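Local coordinates for WbmS, polysaccharide deacetylase involved in O-antigen biosynthesis (Bordetella bronchiseptica, PDB 3HFT), which probably removes acetyl groups from a polysaccharide during O-antigen biosynthesis, as a zinc-binding member of the polysaccharide deacetylase family, at residues I110-R113 with T114-L117; S134-N137 with M138-E141; L176-D179 with D180-C183; D224-E227 with V228-N231; G244-T247 with F248-L252. All coordinates share one frame; numbering follows the deposited sequence. Where two conformers were deposited one is given.

The five local contacts follow one another along the chain. Contacts 1 and 2 lie on adjacent helices that pack together, with Leu-111 CD1 3.8 Å from Phe-139 CE1. Contacts 3 and 5 form a second pair, their centres about 12 Å apart: Trp-177 CZ2 comes within 3.4 Å of Phe-248 CE1, and Asp-179 CB within 3.3 Å of Ser-245 OG. Contact 4 touches none of the others. The zinc ion held by Asp-46, His-92 and His-127 is about 11 Å from the side chain of Thr-114 and about 12 Å from that of Phe-139. Contact 3 meets a bound 1,2-ethanediol that also hydrogen-bonds Asp-46, which ties it to the metal pocket.

Contact 1: I110-R113 with T114-L117; sequences ILDR and TLEL
Leu-115 turns its side chain back over the preceding turn of helix 107-115 and settles against Leu-111. Starting at the backbone, its CB sits beside the carbonyl oxygen of Leu-111. CG comes nearer still, 3.3 Å from Leu-111 O, because it stands anti to its own carbonyl carbon (chi1 -75°) and so trails toward the start of the helix. At the tip, CD1 reaches the branch point of the other leucine, with Leu-115 CD1 3.9 Å from Leu-111 CG, and the two side chains pass at a slant. The same carbonyl takes the backbone bond from Leu-115 N to Leu-111 O (2.9 Å). One residue earlier, Thr-114 grips Ile-110 O twice: OG1 donates at 2.6 Å and the Thr-114 backbone N at 3.0 Å, from opposite faces of the carbonyl plane. With OG1 beside its backbone N, the hydroxyl lies next to the methyl CG2 of Ile-110. Glu-116 N donates to Arg-113 O at 3.2 Å and makes a weak bond to Asp-112 O. Asp-112 and Arg-113 form salt bridges with Arg-142 and Glu-105. The hydroxyl of a threonine within a helix is commonly satisfied, as here, by the carbonyl four residues back. In this helix of the deacetylase domain, Thr-114 and Leu-115 pack on Val-91 of strand 87-91, and Leu-111 packs on helix 133-141.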
loop_
_atom_site.group_PDB
_atom_site.type_symbol
_atom_site.label_atom_id
_atom_site.label_comp_id
_atom_site.label_asym_id
_atom_site.label_seq_id
_atom_site.Cartn_x
_atom_site.Cartn_y
_atom_site.Cartn_z
ATOM N N ILE A 110 -5.393 -0.143 -20.044
ATOM C CA ILE A 110 -5.205 -1.485 -19.473
ATOM C C ILE A 110 -6.366 -1.883 -18.538
ATOM O O ILE A 110 -6.853 -3.020 -18.575
ATOM C CB ILE A 110 -3.830 -1.604 -18.732
ATOM C CG1 ILE A 110 -2.652 -1.523 -19.722
ATOM C CG2 ILE A 110 -3.750 -2.912 -17.925
ATOM C CD1 ILE A 110 -1.287 -1.320 -19.063
ATOM N N LEU A 111 -6.782 -0.942 -17.701
ATOM C CA LEU A 111 -7.866 -1.159 -16.758
ATOM C C LEU A 111 -9.162 -1.423 -17.489
ATOM O O LEU A 111 -9.888 -2.342 -17.142
ATOM C CB LEU A 111 -8.039 0.063 -15.849
ATOM C CG LEU A 111 -9.193 0.080 -14.824
ATOM C CD1 LEU A 111 -9.152 -1.179 -13.866
ATOM C CD2 LEU A 111 -9.208 1.426 -14.012
ATOM N N ASP A 112 -9.463 -0.602 -18.485
ATOM C CA ASP A 112 -10.696 -0.768 -19.240
ATOM C C ASP A 112 -10.719 -2.108 -19.973
ATOM O O ASP A 112 -11.740 -2.780 -19.996
ATOM C CB ASP A 112 -10.899 0.397 -20.197
ATOM C CG ASP A 112 -11.329 1.691 -19.477
ATOM O OD1 ASP A 112 -11.793 1.642 -18.299
ATOM O OD2 ASP A 112 -11.201 2.760 -20.116
ATOM N N ARG A 113 -9.593 -2.520 -20.539
ATOM C CA ARG A 113 -9.541 -3.824 -21.180
ATOM C C ARG A 113 -9.764 -4.947 -20.193
ATOM O O ARG A 113 -10.469 -5.891 -20.490
ATOM C CB ARG A 113 -8.213 -4.065 -21.882
ATOM C CG ARG A 113 -8.173 -3.636 -23.306
ATOM C CD ARG A 113 -7.070 -4.380 -24.032
ATOM N NE ARG A 113 -5.758 -4.144 -23.444
ATOM C CZ ARG A 113 -5.025 -3.051 -23.653
ATOM N NH1 ARG A 113 -5.479 -2.081 -24.407
ATOM N NH2 ARG A 113 -3.839 -2.921 -23.075
ATOM N N THR A 114 -9.145 -4.858 -19.021
ATOM C CA THR A 114 -9.292 -5.900 -17.998
ATOM C C THR A 114 -10.735 -6.000 -17.492
ATOM O O THR A 114 -11.252 -7.097 -17.229
ATOM C CB THR A 114 -8.378 -5.614 -16.802
ATOM O OG1 THR A 114 -7.058 -5.313 -17.279
ATOM C CG2 THR A 114 -8.337 -6.805 -15.850
ATOM N N LEU A 115 -11.388 -4.849 -17.354
ATOM C CA LEU A 115 -12.764 -4.813 -16.866
ATOM C C LEU A 115 -13.728 -5.521 -17.813
ATOM O O LEU A 115 -14.790 -5.958 -17.380
ATOM C CB LEU A 115 -13.214 -3.367 -16.623
ATOM C CG LEU A 115 -12.605 -2.752 -15.361
ATOM C CD1 LEU A 115 -12.791 -1.239 -15.347
ATOM C CD2 LEU A 115 -13.234 -3.402 -14.152
ATOM N N GLU A 116 -13.357 -5.645 -19.094
ATOM C CA GLU A 116 -14.188 -6.343 -20.042
ATOM C C GLU A 116 -14.333 -7.807 -19.633
ATOM O O GLU A 116 -15.272 -8.473 -20.049
ATOM C CB GLU A 116 -13.588 -6.266 -21.441
ATOM C CG GLU A 116 -13.498 -4.864 -21.988
ATOM C CD GLU A 116 -12.958 -4.797 -23.408
ATOM O OE1 GLU A 116 -12.746 -5.847 -24.049
ATOM O OE2 GLU A 116 -12.753 -3.661 -23.885
ATOM N N LEU A 117 -13.406 -8.320 -18.830
ATOM C CA LEU A 117 -13.481 -9.698 -18.362
ATOM C C LEU A 117 -14.568 -9.938 -17.297
ATOM O O LEU A 117 -15.005 -11.064 -17.100
ATOM C CB LEU A 117 -12.147 -10.115 -17.759
ATOM C CG LEU A 117 -10.874 -10.078 -18.592
ATOM C CD1 LEU A 117 -9.669 -10.399 -17.678
ATOM C CD2 LEU A 117 -10.980 -11.049 -19.739
#

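Contact 2: S134-N137 with M138-E141; sequences SILN and MFGE
On helix 133-141, the connection in a beta-alpha-beta unit between strands 123-124 and 146-147, Ile-135 lays its methyl CG2 over a face of the Phe-139 ring. The methyl sits over the face in a CH-pi contact, 3.8 Å from the centroid and 25° off the normal. Its nearest ring atom is CZ, with Ile-135 CG2 3.5 Å from Phe-139 CZ. Phe-139 turns CG beside its backbone N (chi1 -76°), which swings the ring back along the helix until Ile-135 O also lies over a face, nearer the CG end. Leu-136 adds a looser touch, its CD1 4.1 Å from Phe-139 CD2. The helical frame is regular at this point: Phe-139 N bonds Ile-135 O at 2.8 Å, and Gly-140 N bonds Leu-136 O at 3.0 Å. The crossover helix thus holds the ring beside Asp-147 of strand 146-147, while Met-138, a selenomethionine, faces helix 107-115. On the outer side Glu-141 runs extended along the carbonyl of Asn-137, with Glu-141 CG 3.3 Å from Asn-137 O. The amide oxygen OD1 of Asn-137 bonds Thr-167. Leu-99 of the second subunit packs on Ser-134 and Ile-135.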
loop_
_atom_site.group_PDB
_atom_site.type_symbol
_atom_site.label_atom_id
_atom_site.label_comp_id
_atom_site.label_asym_id
_atom_site.label_seq_id
_atom_site.Cartn_x
_atom_site.Cartn_y
_atom_site.Cartn_z
ATOM N N SER A 134 -3.859 7.901 -8.284
ATOM C CA SER A 134 -4.647 8.047 -9.509
ATOM C C SER A 134 -5.252 6.705 -9.927
ATOM O O SER A 134 -6.363 6.653 -10.454
ATOM C CB SER A 134 -3.793 8.583 -10.644
ATOM O OG SER A 134 -2.787 7.645 -10.930
ATOM N N ILE A 135 -4.530 5.621 -9.673
ATOM C CA ILE A 135 -5.040 4.280 -9.987
ATOM C C ILE A 135 -6.317 4.021 -9.170
ATOM O O ILE A 135 -7.341 3.628 -9.732
ATOM C CB ILE A 135 -3.983 3.181 -9.776
ATOM C CG1 ILE A 135 -2.852 3.340 -10.810
ATOM C CG2 ILE A 135 -4.618 1.791 -9.878
ATOM C CD1 ILE A 135 -1.676 2.369 -10.615
ATOM N N LEU A 136 -6.269 4.262 -7.863
ATOM C CA LEU A 136 -7.462 4.091 -7.020
ATOM C C LEU A 136 -8.581 5.042 -7.464
ATOM O O LEU A 136 -9.730 4.653 -7.452
ATOM C CB LEU A 136 -7.161 4.277 -5.547
ATOM C CG LEU A 136 -6.798 2.979 -4.797
ATOM C CD1 LEU A 136 -5.627 2.265 -5.450
ATOM C CD2 LEU A 136 -6.538 3.282 -3.338
ATOM N N ASN A 137 -8.246 6.257 -7.879
ATOM C CA ASN A 137 -9.273 7.195 -8.398
ATOM C C ASN A 137 -9.958 6.590 -9.621
ATOM O O ASN A 137 -11.187 6.639 -9.763
ATOM C CB ASN A 137 -8.648 8.556 -8.784
ATOM C CG ASN A 137 -8.289 9.420 -7.577
ATOM O OD1 ASN A 137 -8.672 9.134 -6.450
ATOM N ND2 ASN A 137 -7.550 10.498 -7.820
HETATM N N MSE A 138 -9.161 6.014 -10.510
HETATM C CA MSE A 138 -9.693 5.439 -11.722
HETATM C C MSE A 138 -10.487 4.166 -11.445
HETATM O O MSE A 138 -11.469 3.885 -12.144
HETATM C CB MSE A 138 -8.578 5.195 -12.749
HETATM C CG MSE A 138 -8.099 6.488 -13.457
HETATM SE SE MSE A 138 -6.975 6.105 -14.996
HETATM C CE MSE A 138 -7.653 4.401 -15.263
ATOM N N PHE A 139 -10.066 3.389 -10.442
ATOM C CA PHE A 139 -10.827 2.213 -10.029
ATOM C C PHE A 139 -12.228 2.681 -9.636
ATOM O O PHE A 139 -13.234 2.150 -10.105
ATOM C CB PHE A 139 -10.217 1.543 -8.787
ATOM C CG PHE A 139 -8.965 0.728 -9.039
ATOM C CD1 PHE A 139 -8.610 0.291 -10.294
ATOM C CD2 PHE A 139 -8.231 0.281 -7.958
ATOM C CE1 PHE A 139 -7.470 -0.517 -10.469
ATOM C CE2 PHE A 139 -7.120 -0.512 -8.129
ATOM C CZ PHE A 139 -6.737 -0.899 -9.403
ATOM N N GLY A 140 -12.268 3.710 -8.796
ATOM C CA GLY A 140 -13.521 4.262 -8.277
ATOM C C GLY A 140 -14.452 4.837 -9.328
ATOM O O GLY A 140 -15.644 4.609 -9.277
ATOM N N GLU A 141 -13.899 5.565 -10.283
ATOM C CA GLU A 141 -14.674 6.072 -11.408
ATOM C C GLU A 141 -15.318 4.916 -12.171
ATOM O O GLU A 141 -16.405 5.066 -12.668
ATOM C CB GLU A 141 -13.788 6.811 -12.404
ATOM C CG GLU A 141 -13.149 8.096 -11.932
ATOM C CD GLU A 141 -12.048 8.592 -12.898
ATOM O OE1 GLU A 141 -11.897 8.019 -14.019
ATOM O OE2 GLU A 141 -11.336 9.561 -12.517
#

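Contact 3: L176-D179 with D180-C183; sequences LWED and DVAC. With EDO (1,2-ethanediol), chain D.
Glu-178 and Asp-180 bring their carboxylates together at a slant, the two planes 31° apart. Glu-178 is fully extended, with CG anti to the backbone N (chi1 177°), and carries OE2 alongside the start of helix 179-185 to within 2.4 Å of Asp-180 OD1, an approach that is very short and doubtful. The other oxygen of Glu-178, OE1, is hydrogen-bonded to the hydroxyl of Tyr-175. Asp-180 tucks CG between its own N and carbonyl carbon, and its OD2 accepts from O1 of a 1,2-ethanediol at 2.8 Å. Asp-179 is folded in a similar way, yet its carboxylate stands almost square to that of Asp-180, with the planes 83° apart. From there OD1 takes a weak bond from Asp-180 N (2.8 Å) and is also hydrogen-bonded to His-208 ND1. Val-181 crosses the Glu-178 chain at about a right angle, its CG2 3.7 Å from Glu-178 CD. On the far side of the strand residue, the Trp-177 ring meets Ala-182, with CZ2 3.8 Å from CB. Glu-178 occupies the N-cap position, and its carbonyl oxygen accepts from Ala-182 N at 2.8 Å. The ethanediol also hydrogen-bonds His-211 and the zinc ligand Asp-46, so this strand-to-helix turn of a beta-alpha-beta unit probably borders a pocket beside the metal site, consistent with the active-site region of polysaccharide deacetylases.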
loop_
_atom_site.group_PDB
_atom_site.type_symbol
_atom_site.label_atom_id
_atom_site.label_comp_id
_atom_site.label_asym_id
_atom_site.label_seq_id
_atom_site.Cartn_x
_atom_site.Cartn_y
_atom_site.Cartn_z
ATOM N N LEU A 176 -3.195 -10.490 4.582
ATOM C CA LEU A 176 -2.133 -10.816 5.528
ATOM C C LEU A 176 -1.276 -12.070 5.251
ATOM O O LEU A 176 -0.309 -12.343 5.963
ATOM C CB LEU A 176 -2.748 -10.900 6.943
ATOM C CG LEU A 176 -3.960 -11.805 7.261
ATOM C CD1 LEU A 176 -3.763 -13.280 6.847
ATOM C CD2 LEU A 176 -4.351 -11.676 8.757
ATOM N N TRP A 177 -1.617 -12.800 4.202
ATOM C CA TRP A 177 -0.909 -14.024 3.833
ATOM C C TRP A 177 -1.041 -14.264 2.337
ATOM O O TRP A 177 -2.107 -14.000 1.737
ATOM C CB TRP A 177 -1.461 -15.212 4.628
ATOM C CG TRP A 177 -0.586 -16.469 4.555
ATOM C CD1 TRP A 177 0.280 -16.912 5.514
ATOM C CD2 TRP A 177 -0.602 -17.482 3.536
ATOM N NE1 TRP A 177 0.863 -18.097 5.122
ATOM C CE2 TRP A 177 0.338 -18.469 3.914
ATOM C CE3 TRP A 177 -1.251 -17.611 2.303
ATOM C CZ2 TRP A 177 0.613 -19.602 3.118
ATOM C CZ3 TRP A 177 -0.986 -18.737 1.520
ATOM C CH2 TRP A 177 -0.050 -19.703 1.926
ATOM N N GLU A 178 0.056 -14.723 1.723
ATOM C CA GLU A 178 0.102 -15.033 0.289
ATOM C C GLU A 178 1.110 -16.170 0.111
ATOM O O GLU A 178 2.161 -16.218 0.793
ATOM C CB GLU A 178 0.454 -13.799 -0.540
ATOM C CG GLU A 178 0.601 -14.031 -2.042
ATOM C CD GLU A 178 0.883 -12.763 -2.810
ATOM O OE1 GLU A 178 0.368 -11.686 -2.401
ATOM O OE2 GLU A 178 1.626 -12.838 -3.821
ATOM N N ASP A 179 0.785 -17.085 -0.783
ATOM C CA ASP A 179 1.609 -18.291 -0.969
ATOM C C ASP A 179 3.034 -18.017 -1.383
ATOM O O ASP A 179 3.979 -18.533 -0.736
ATOM C CB ASP A 179 0.925 -19.399 -1.828
ATOM C CG ASP A 179 0.396 -18.917 -3.182
ATOM O OD1 ASP A 179 0.752 -17.823 -3.628
ATOM O OD2 ASP A 179 -0.392 -19.669 -3.810
ATOM N N ASP A 180 3.240 -17.255 -2.448
ATOM C CA ASP A 180 4.606 -16.958 -2.866
ATOM C C ASP A 180 5.337 -16.075 -1.852
ATOM O O ASP A 180 6.538 -16.257 -1.612
ATOM C CB ASP A 180 4.686 -16.416 -4.302
ATOM C CG ASP A 180 3.789 -15.236 -4.558
ATOM O OD1 ASP A 180 2.999 -14.835 -3.688
ATOM O OD2 ASP A 180 3.834 -14.731 -5.689
ATOM N N VAL A 181 4.603 -15.188 -1.180
ATOM C CA VAL A 181 5.180 -14.367 -0.096
ATOM C C VAL A 181 5.599 -15.212 1.116
ATOM O O VAL A 181 6.615 -14.924 1.776
ATOM C CB VAL A 181 4.218 -13.214 0.297
ATOM C CG1 VAL A 181 4.746 -12.435 1.485
ATOM C CG2 VAL A 181 4.056 -12.277 -0.900
ATOM N N ALA A 182 4.856 -16.289 1.378
ATOM C CA ALA A 182 5.191 -17.191 2.454
ATOM C C ALA A 182 6.543 -17.826 2.144
ATOM O O ALA A 182 7.390 -18.007 3.038
ATOM C CB ALA A 182 4.121 -18.247 2.607
ATOM N N CYS A 183 6.754 -18.186 0.886
ATOM C CA CYS A 183 8.076 -18.704 0.494
ATOM C C CYS A 183 9.159 -17.647 0.743
ATOM O O CYS A 183 10.181 -17.924 1.344
ATOM C CB CYS A 183 8.093 -19.137 -0.969
ATOM S SG CYS A 183 6.915 -20.469 -1.363
HETATM C C1 EDO D . 4.219 -16.255 -8.935
HETATM O O1 EDO D . 4.608 -16.650 -7.617
HETATM C C2 EDO D . 2.757 -16.644 -9.181
HETATM O O2 EDO D . 2.170 -15.820 -10.204
#

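Contact 4: D224-E227 with V228-N231; sequences DSRE and VHRN
Ser-225 holds OG between its backbone N and carbonyl carbon (chi1 59°), and His-229 keeps CG beside its own N (chi1 -64°), so that the imidazole folds back over the loop and meets the hydroxyl. NE2 of His-229 donates to Ser-225 OG at 2.7 Å, with the oxygen at the ring edge only 4° out of the ring plane. That hydroxyl also lies in hydrogen-bonding contact with the carbonyls of Arg-221 and Tyr-222, which anchors the imidazole to the end of the preceding helix. Arg-226 CA lies over a ring face, 3.6 Å from the His-229 centroid, in a CH-pi contact. Tyr-222 stacks on the ring as well, while the guanidinium of Arg-226 leaves for a salt bridge with Glu-223. The backbone follows the same path: Val-228 N donates to Ser-225 O at 2.7 Å, and His-229 N makes a long, weak bond to Arg-226 O. A type I turn from Val-228 to Asn-231 comes next, closed by Asn-231 N to Val-228 O (2.8 Å). Two waters, both donating to Glu-227 O, link it to Arg-230 N (2.8 Å from its water) and to Asn-231 ND2 (2.9 Å from the other). The loop leaves helix 219-224 on its way to helix 245-256, and Met-214 of helix 209-214 packs against both Ser-225 and His-229.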
loop_
_atom_site.group_PDB
_atom_site.type_symbol
_atom_site.label_atom_id
_atom_site.label_comp_id
_atom_site.label_asym_id
_atom_site.label_seq_id
_atom_site.Cartn_x
_atom_site.Cartn_y
_atom_site.Cartn_z
ATOM N N ASP A 224 12.190 -23.778 -11.626
ATOM C CA ASP A 224 12.730 -24.951 -12.312
ATOM C C ASP A 224 11.747 -25.598 -13.285
ATOM O O ASP A 224 12.167 -26.234 -14.245
ATOM C CB ASP A 224 13.157 -26.040 -11.321
ATOM C CG ASP A 224 14.418 -25.697 -10.533
ATOM O OD1 ASP A 224 15.089 -24.711 -10.865
ATOM O OD2 ASP A 224 14.710 -26.436 -9.561
ATOM N N SER A 225 10.455 -25.481 -13.003
ATOM C CA SER A 225 9.414 -26.132 -13.770
ATOM C C SER A 225 8.784 -25.234 -14.846
ATOM O O SER A 225 7.799 -25.630 -15.472
ATOM C CB SER A 225 8.308 -26.564 -12.819
ATOM O OG SER A 225 7.735 -25.458 -12.102
ATOM N N ARG A 226 9.355 -24.049 -15.063
ATOM C CA ARG A 226 8.756 -23.020 -15.917
ATOM C C ARG A 226 8.278 -23.504 -17.265
ATOM O O ARG A 226 7.201 -23.139 -17.728
ATOM C CB ARG A 226 9.755 -21.895 -16.174
ATOM C CG ARG A 226 9.965 -20.975 -15.021
ATOM C CD ARG A 226 10.677 -19.703 -15.473
ATOM N NE ARG A 226 9.690 -18.714 -15.875
ATOM C CZ ARG A 226 9.005 -17.951 -15.032
ATOM N NH1 ARG A 226 9.203 -18.042 -13.732
ATOM N NH2 ARG A 226 8.112 -17.092 -15.496
ATOM N N GLU A 227 9.080 -24.337 -17.902
ATOM C CA GLU A 227 8.723 -24.827 -19.217
ATOM C C GLU A 227 7.556 -25.814 -19.234
ATOM O O GLU A 227 7.068 -26.138 -20.310
ATOM C CB GLU A 227 9.943 -25.470 -19.875
ATOM C CG GLU A 227 11.081 -24.486 -20.075
ATOM C CD GLU A 227 10.626 -23.250 -20.830
ATOM O OE1 GLU A 227 10.330 -23.379 -22.040
ATOM O OE2 GLU A 227 10.546 -22.154 -20.212
ATOM N N VAL A 228 7.102 -26.234 -18.054
ATOM C CA VAL A 228 6.079 -27.255 -17.935
ATOM C C VAL A 228 4.757 -26.710 -17.405
ATOM O O VAL A 228 3.773 -27.437 -17.371
ATOM C CB VAL A 228 6.574 -28.376 -16.987
ATOM C CG1 VAL A 228 5.721 -29.624 -17.127
ATOM C CG2 VAL A 228 8.031 -28.700 -17.283
ATOM N N HIS A 229 4.714 -25.424 -17.048
ATOM C CA HIS A 229 3.534 -24.827 -16.384
ATOM C C HIS A 229 2.240 -24.902 -17.164
ATOM O O HIS A 229 1.166 -24.752 -16.584
ATOM C CB HIS A 229 3.765 -23.374 -15.933
ATOM C CG HIS A 229 4.817 -23.224 -14.878
ATOM N ND1 HIS A 229 5.347 -22.004 -14.521
ATOM C CD2 HIS A 229 5.473 -24.151 -14.140
ATOM C CE1 HIS A 229 6.266 -22.184 -13.588
ATOM N NE2 HIS A 229 6.377 -23.484 -13.353
ATOM N N ARG A 230 2.323 -25.139 -18.466
ATOM C CA ARG A 230 1.124 -25.280 -19.261
ATOM C C ARG A 230 1.032 -26.674 -19.885
ATOM O O ARG A 230 0.260 -26.871 -20.808
ATOM C CB ARG A 230 1.105 -24.194 -20.338
ATOM C CG ARG A 230 1.436 -22.806 -19.782
ATOM C CD ARG A 230 1.248 -21.720 -20.817
ATOM N NE ARG A 230 -0.170 -21.565 -21.087
ATOM C CZ ARG A 230 -0.985 -20.753 -20.421
ATOM N NH1 ARG A 230 -0.542 -19.967 -19.467
ATOM N NH2 ARG A 230 -2.262 -20.725 -20.739
ATOM N N ASN A 231 1.782 -27.643 -19.348
ATOM C CA ASN A 231 1.816 -29.014 -19.863
ATOM C C ASN A 231 0.989 -29.921 -18.957
ATOM O O ASN A 231 1.432 -30.276 -17.865
ATOM C CB ASN A 231 3.251 -29.492 -19.909
ATOM C CG ASN A 231 3.404 -30.822 -20.582
ATOM O OD1 ASN A 231 2.527 -31.684 -20.507
ATOM N ND2 ASN A 231 4.547 -31.019 -21.220
HETATM O O HOH W 1 4.297 -25.633 -20.448
HETATM O O HOH W 2 6.652 -28.953 -21.275
#

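Contact 5: G244-T247 with F248-L252; sequences GSRT and FLQSL
Backbone hydrogen bonds link Gly-244 to Phe-248 and set the first turn of helix 245-256. Phe-248 N donates to Gly-244 O at 2.9 Å, and Gln-250 N to Arg-246 O at 2.8 Å. Leu-249 N to Ser-245 O and Ser-251 N to Thr-247 O continue the same pattern. Side-chain hydrogen bonding centres on Thr-247. Its OG1 is turned between its own N and carbonyl carbon (chi1 61°), facing the helix start, and accepts from Gly-244 N at 2.9 Å in a nearly straight bond (167°). This is the half of a capping box that returns to the N-cap backbone; the N-cap residue here is a glycine. Asn-215 OD1 takes the N-H of Thr-247. Ser-251 OG stands 3.1 Å from Thr-247 O. Van der Waals packing is looser. Gln-250, with CG beside its backbone N, lies back over the turn, its CG 3.3 Å from Arg-246 O. Its OE1 is 3.9 Å from Arg-246 CG, and the amide is inclined 69° to the guanidinium, whose NH1 forms a salt bridge with Asp-55. Of the inward-facing side chains, Phe-248 packs on Leu-205 and Phe-207 of strand 203-207, and Leu-249 fits between that strand, helix 50-63 and helix 209-214.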
loop_
_atom_site.group_PDB
_atom_site.type_symbol
_atom_site.label_atom_id
_atom_site.label_comp_id
_atom_site.label_asym_id
_atom_site.label_seq_id
_atom_site.Cartn_x
_atom_site.Cartn_y
_atom_site.Cartn_z
ATOM N N GLY A 244 3.203 -27.864 1.536
ATOM C CA GLY A 244 3.358 -26.694 0.697
ATOM C C GLY A 244 2.051 -25.927 0.647
ATOM O O GLY A 244 1.171 -26.126 1.510
ATOM N N SER A 245 1.909 -25.096 -0.377
ATOM C CA SER A 245 0.735 -24.228 -0.560
ATOM C C SER A 245 -0.568 -24.999 -0.636
ATOM O O SER A 245 -1.581 -24.561 -0.091
ATOM C CB SER A 245 0.887 -23.371 -1.820
ATOM O OG SER A 245 2.014 -22.493 -1.710
ATOM N N ARG A 246 -0.555 -26.153 -1.293
ATOM C CA ARG A 246 -1.751 -26.965 -1.451
ATOM C C ARG A 246 -2.168 -27.607 -0.131
ATOM O O ARG A 246 -3.338 -27.563 0.255
ATOM C CB ARG A 246 -1.516 -28.068 -2.476
ATOM C CG ARG A 246 -2.754 -28.826 -2.897
ATOM C CD ARG A 246 -2.345 -29.995 -3.778
ATOM N NE ARG A 246 -3.492 -30.639 -4.389
ATOM C CZ ARG A 246 -4.145 -30.193 -5.460
ATOM N NH1 ARG A 246 -3.805 -29.084 -6.048
ATOM N NH2 ARG A 246 -5.178 -30.856 -5.925
ATOM N N THR A 247 -1.222 -28.210 0.572
ATOM C CA THR A 247 -1.557 -28.864 1.832
ATOM C C THR A 247 -1.944 -27.818 2.897
ATOM O O THR A 247 -2.802 -28.078 3.718
ATOM C CB THR A 247 -0.453 -29.786 2.323
ATOM O OG1 THR A 247 0.726 -29.033 2.550
ATOM C CG2 THR A 247 -0.188 -30.933 1.323
ATOM N N PHE A 248 -1.365 -26.621 2.833
ATOM C CA PHE A 248 -1.742 -25.533 3.737
ATOM C C PHE A 248 -3.215 -25.183 3.496
ATOM O O PHE A 248 -3.996 -25.065 4.426
ATOM C CB PHE A 248 -0.828 -24.346 3.469
ATOM C CG PHE A 248 -1.138 -23.084 4.249
ATOM C CD1 PHE A 248 -1.968 -22.113 3.725
ATOM C CD2 PHE A 248 -0.516 -22.827 5.465
ATOM C CE1 PHE A 248 -2.192 -20.940 4.400
ATOM C CE2 PHE A 248 -0.738 -21.646 6.137
ATOM C CZ PHE A 248 -1.580 -20.702 5.599
ATOM N N LEU A 249 -3.583 -25.021 2.229
ATOM C CA LEU A 249 -4.965 -24.678 1.882
ATOM C C LEU A 249 -5.891 -25.797 2.256
ATOM O O LEU A 249 -6.977 -25.559 2.787
ATOM C CB LEU A 249 -5.070 -24.416 0.381
ATOM C CG LEU A 249 -6.458 -24.144 -0.192
ATOM C CD1 LEU A 249 -7.176 -22.952 0.469
ATOM C CD2 LEU A 249 -6.302 -23.936 -1.732
ATOM N N GLN A 250 -5.501 -27.033 1.967
ATOM C CA GLN A 250 -6.356 -28.169 2.333
ATOM C C GLN A 250 -6.592 -28.260 3.844
ATOM O O GLN A 250 -7.715 -28.489 4.269
ATOM C CB GLN A 250 -5.795 -29.497 1.791
ATOM C CG GLN A 250 -5.918 -29.609 0.280
ATOM C CD GLN A 250 -5.139 -30.787 -0.269
ATOM O OE1 GLN A 250 -4.004 -31.021 0.120
ATOM N NE2 GLN A 250 -5.749 -31.524 -1.160
ATOM N N SER A 251 -5.555 -28.052 4.654
ATOM C CA SER A 251 -5.709 -28.067 6.124
ATOM C C SER A 251 -6.571 -26.946 6.641
ATOM O O SER A 251 -7.373 -27.128 7.552
ATOM C CB SER A 251 -4.369 -27.928 6.821
ATOM O OG SER A 251 -3.596 -29.058 6.524
ATOM N N LEU A 252 -6.382 -25.777 6.069
ATOM C CA LEU A 252 -7.150 -24.600 6.468
ATOM C C LEU A 252 -8.618 -24.837 6.217
ATOM O O LEU A 252 -9.461 -24.512 7.064
ATOM C CB LEU A 252 -6.635 -23.403 5.681
ATOM C CG LEU A 252 -7.236 -22.021 5.732
ATOM C CD1 LEU A 252 -6.230 -21.119 4.995
ATOM C CD2 LEU A 252 -8.596 -21.982 5.083
#